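Local coordinates for protein inorganic pyrophosphatase (Anaplasma phagocytophilum, PDB 3LD3) that probably hydrolyses inorganic pyrophosphate to two phosphate ions with the help of magnesium, working as a homohexamer, at residues 117-122 against 162-167. Residues are numbered along the deposited sequence; the frame is centred on the assembly and turned at random.
With PO4 (phosphate ion), chain C.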
loop_
_atom_site.group_PDB
_atom_site.type_symbol
_atom_site.label_atom_id
_atom_site.label_comp_id
_atom_site.label_asym_id
_atom_site.label_seq_id
_atom_site.Cartn_x
_atom_site.Cartn_y
_atom_site.Cartn_z
ATOM N N MET A 117 31.767 -8.241 3.830
ATOM C CA MET A 117 31.904 -7.787 2.477
ATOM C C MET A 117 32.828 -6.598 2.445
ATOM O O MET A 117 32.958 -5.872 3.444
ATOM C CB MET A 117 30.535 -7.418 1.877
ATOM C CG MET A 117 29.898 -6.207 2.467
ATOM S SD MET A 117 28.181 -6.041 1.872
ATOM C CE MET A 117 27.457 -7.548 2.485
ATOM N N ASN A 118 33.478 -6.438 1.301
ATOM C CA ASN A 118 34.335 -5.305 1.009
ATOM C C ASN A 118 33.734 -4.548 -0.162
ATOM O O ASN A 118 33.299 -5.158 -1.132
ATOM C CB ASN A 118 35.736 -5.775 0.623
ATOM C CG ASN A 118 36.459 -6.420 1.773
ATOM O OD1 ASN A 118 37.207 -7.378 1.575
ATOM N ND2 ASN A 118 36.238 -5.913 2.989
ATOM N N ASP A 119 33.712 -3.227 -0.064
ATOM C CA ASP A 119 33.184 -2.400 -1.155
ATOM C C ASP A 119 34.047 -1.159 -1.386
ATOM O O ASP A 119 35.198 -1.116 -0.939
ATOM C CB ASP A 119 31.709 -2.066 -0.892
ATOM C CG ASP A 119 31.505 -1.148 0.307
ATOM O OD1 ASP A 119 30.333 -0.826 0.590
ATOM O OD2 ASP A 119 32.491 -0.732 0.939
ATOM N N GLU A 120 33.508 -0.172 -2.112
ATOM C CA GLU A 120 34.242 1.054 -2.436
ATOM C C GLU A 120 34.630 1.873 -1.188
ATOM O O GLU A 120 35.545 2.694 -1.247
ATOM C CB GLU A 120 33.457 1.917 -3.445
ATOM C CG GLU A 120 32.162 2.573 -2.920
ATOM C CD GLU A 120 30.929 1.639 -2.897
ATOM O OE1 GLU A 120 31.011 0.462 -3.326
ATOM O OE2 GLU A 120 29.868 2.101 -2.438
ATOM N N LYS A 121 33.963 1.623 -0.060
ATOM C CA LYS A 121 34.307 2.261 1.222
ATOM C C LYS A 121 35.299 1.456 2.066
ATOM O O LYS A 121 35.702 1.921 3.131
ATOM C CB LYS A 121 33.044 2.496 2.059
ATOM C CG LYS A 121 31.982 3.297 1.348
ATOM C CD LYS A 121 30.750 3.460 2.197
ATOM C CE LYS A 121 29.701 2.409 1.899
ATOM N NZ LYS A 121 28.374 2.922 2.353
ATOM N N GLY A 122 35.685 0.266 1.609
ATOM C CA GLY A 122 36.588 -0.621 2.374
ATOM C C GLY A 122 35.806 -1.762 3.011
ATOM O O GLY A 122 34.958 -2.366 2.352
ATOM N N PHE A 162 24.755 -7.434 -6.164
ATOM C CA PHE A 162 24.253 -6.962 -7.458
ATOM C C PHE A 162 23.566 -5.601 -7.464
ATOM O O PHE A 162 23.406 -4.983 -8.532
ATOM C CB PHE A 162 23.363 -8.038 -8.115
ATOM C CG PHE A 162 24.082 -9.334 -8.375
ATOM C CD1 PHE A 162 25.192 -9.370 -9.222
ATOM C CD2 PHE A 162 23.685 -10.518 -7.766
ATOM C CE1 PHE A 162 25.874 -10.553 -9.425
ATOM C CE2 PHE A 162 24.364 -11.712 -7.973
ATOM C CZ PHE A 162 25.462 -11.730 -8.799
ATOM N N TYR A 163 23.163 -5.100 -6.298
ATOM C CA TYR A 163 22.390 -3.858 -6.274
ATOM C C TYR A 163 23.114 -2.615 -6.735
ATOM O O TYR A 163 22.468 -1.641 -7.126
ATOM C CB TYR A 163 21.735 -3.596 -4.915
ATOM C CG TYR A 163 22.562 -2.980 -3.821
ATOM C CD1 TYR A 163 22.098 -1.875 -3.122
ATOM C CD2 TYR A 163 23.799 -3.498 -3.466
ATOM C CE1 TYR A 163 22.832 -1.341 -2.045
ATOM C CE2 TYR A 163 24.537 -2.957 -2.420
ATOM C CZ TYR A 163 24.031 -1.886 -1.712
ATOM O OH TYR A 163 24.753 -1.385 -0.637
ATOM N N LYS A 164 24.452 -2.657 -6.691
ATOM C CA LYS A 164 25.288 -1.548 -7.119
ATOM C C LYS A 164 25.917 -1.761 -8.508
ATOM O O LYS A 164 26.717 -0.933 -8.942
ATOM C CB LYS A 164 26.421 -1.309 -6.109
ATOM C CG LYS A 164 25.993 -0.527 -4.876
ATOM C CD LYS A 164 27.091 -0.564 -3.793
ATOM C CE LYS A 164 26.839 0.467 -2.720
ATOM N NZ LYS A 164 27.825 0.384 -1.606
ATOM N N LYS A 165 25.511 -2.806 -9.229
ATOM C CA LYS A 165 26.146 -3.132 -10.506
ATOM C C LYS A 165 26.023 -2.037 -11.550
ATOM O O LYS A 165 26.842 -1.979 -12.475
ATOM C CB LYS A 165 25.584 -4.435 -11.076
ATOM C CG LYS A 165 26.173 -5.671 -10.474
ATOM C CD LYS A 165 27.576 -5.976 -11.005
ATOM C CE LYS A 165 28.225 -7.026 -10.159
ATOM N NZ LYS A 165 29.587 -7.422 -10.644
ATOM N N LEU A 166 24.987 -1.203 -11.464
ATOM C CA LEU A 166 24.793 -0.136 -12.452
ATOM C C LEU A 166 25.473 1.181 -12.067
ATOM O O LEU A 166 25.384 2.170 -12.803
ATOM C CB LEU A 166 23.298 0.083 -12.716
ATOM C CG LEU A 166 22.611 -1.157 -13.278
ATOM C CD1 LEU A 166 21.117 -0.908 -13.568
ATOM C CD2 LEU A 166 23.314 -1.660 -14.557
ATOM N N GLU A 167 26.149 1.194 -10.926
ATOM C CA GLU A 167 26.931 2.342 -10.492
ATOM C C GLU A 167 28.417 2.012 -10.685
ATOM O O GLU A 167 29.004 1.281 -9.915
ATOM C CB GLU A 167 26.614 2.673 -9.030
ATOM C CG GLU A 167 25.221 3.249 -8.872
ATOM C CD GLU A 167 24.523 2.855 -7.580
ATOM O OE1 GLU A 167 24.239 1.650 -7.361
ATOM O OE2 GLU A 167 24.247 3.768 -6.773
HETATM P P PO4 C . 25.429 2.127 0.709
HETATM O O1 PO4 C . 26.867 1.696 0.564
HETATM O O2 PO4 C . 25.205 3.491 0.081
HETATM O O3 PO4 C . 24.503 1.151 0.011
HETATM O O4 PO4 C . 25.093 2.157 2.201
HETATM O O HOH W 1 27.503 -2.100 -0.267
#
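Lys-164 NZ is gripped by three hydrogen-bond acceptors and one further carboxylate. The shortest link across the two segments is its salt-bridged hydrogen bond to Glu-120 OE2, 2.8 Å long and received on the syn side, only 16° out of the carboxylate plane. A bound phosphate, probably from the crystallisation liquor, takes a second bond through its O1, 2.7 Å from Lys-164 NZ, and a water takes the third. Asp-119 OD1 adds a looser salt bridge, 3.5 Å from the same nitrogen. An extended chain beyond CG carries the amine across, and it approaches Glu-120 from the opposite direction, while the glutamate bends back at chi2 (-81°); Phe-171 N holds its other oxygen. The site illustrates how a tight β-hairpin can present charge: a type I turn from Asp-119 to Gly-122 joins strands 106-119 and 122-131, and Asp-119 OD2 accepts from Lys-121 N in an Asx turn. Opposite lies the loop after helix 150-162. Here Tyr-163, predicted to bind substrate, donates from OH to phosphate O3 at 2.6 Å, its ring meeting that oxygen edge-on, while the water bridges this hydroxyl to Asp-119 OD1. Lys-121 NZ and Arg-65 also bind the phosphate, consistent with a site that gathers basic groups round the phosphates of pyrophosphate; Asp-124, a predicted magnesium ligand, lies beside Asp-119.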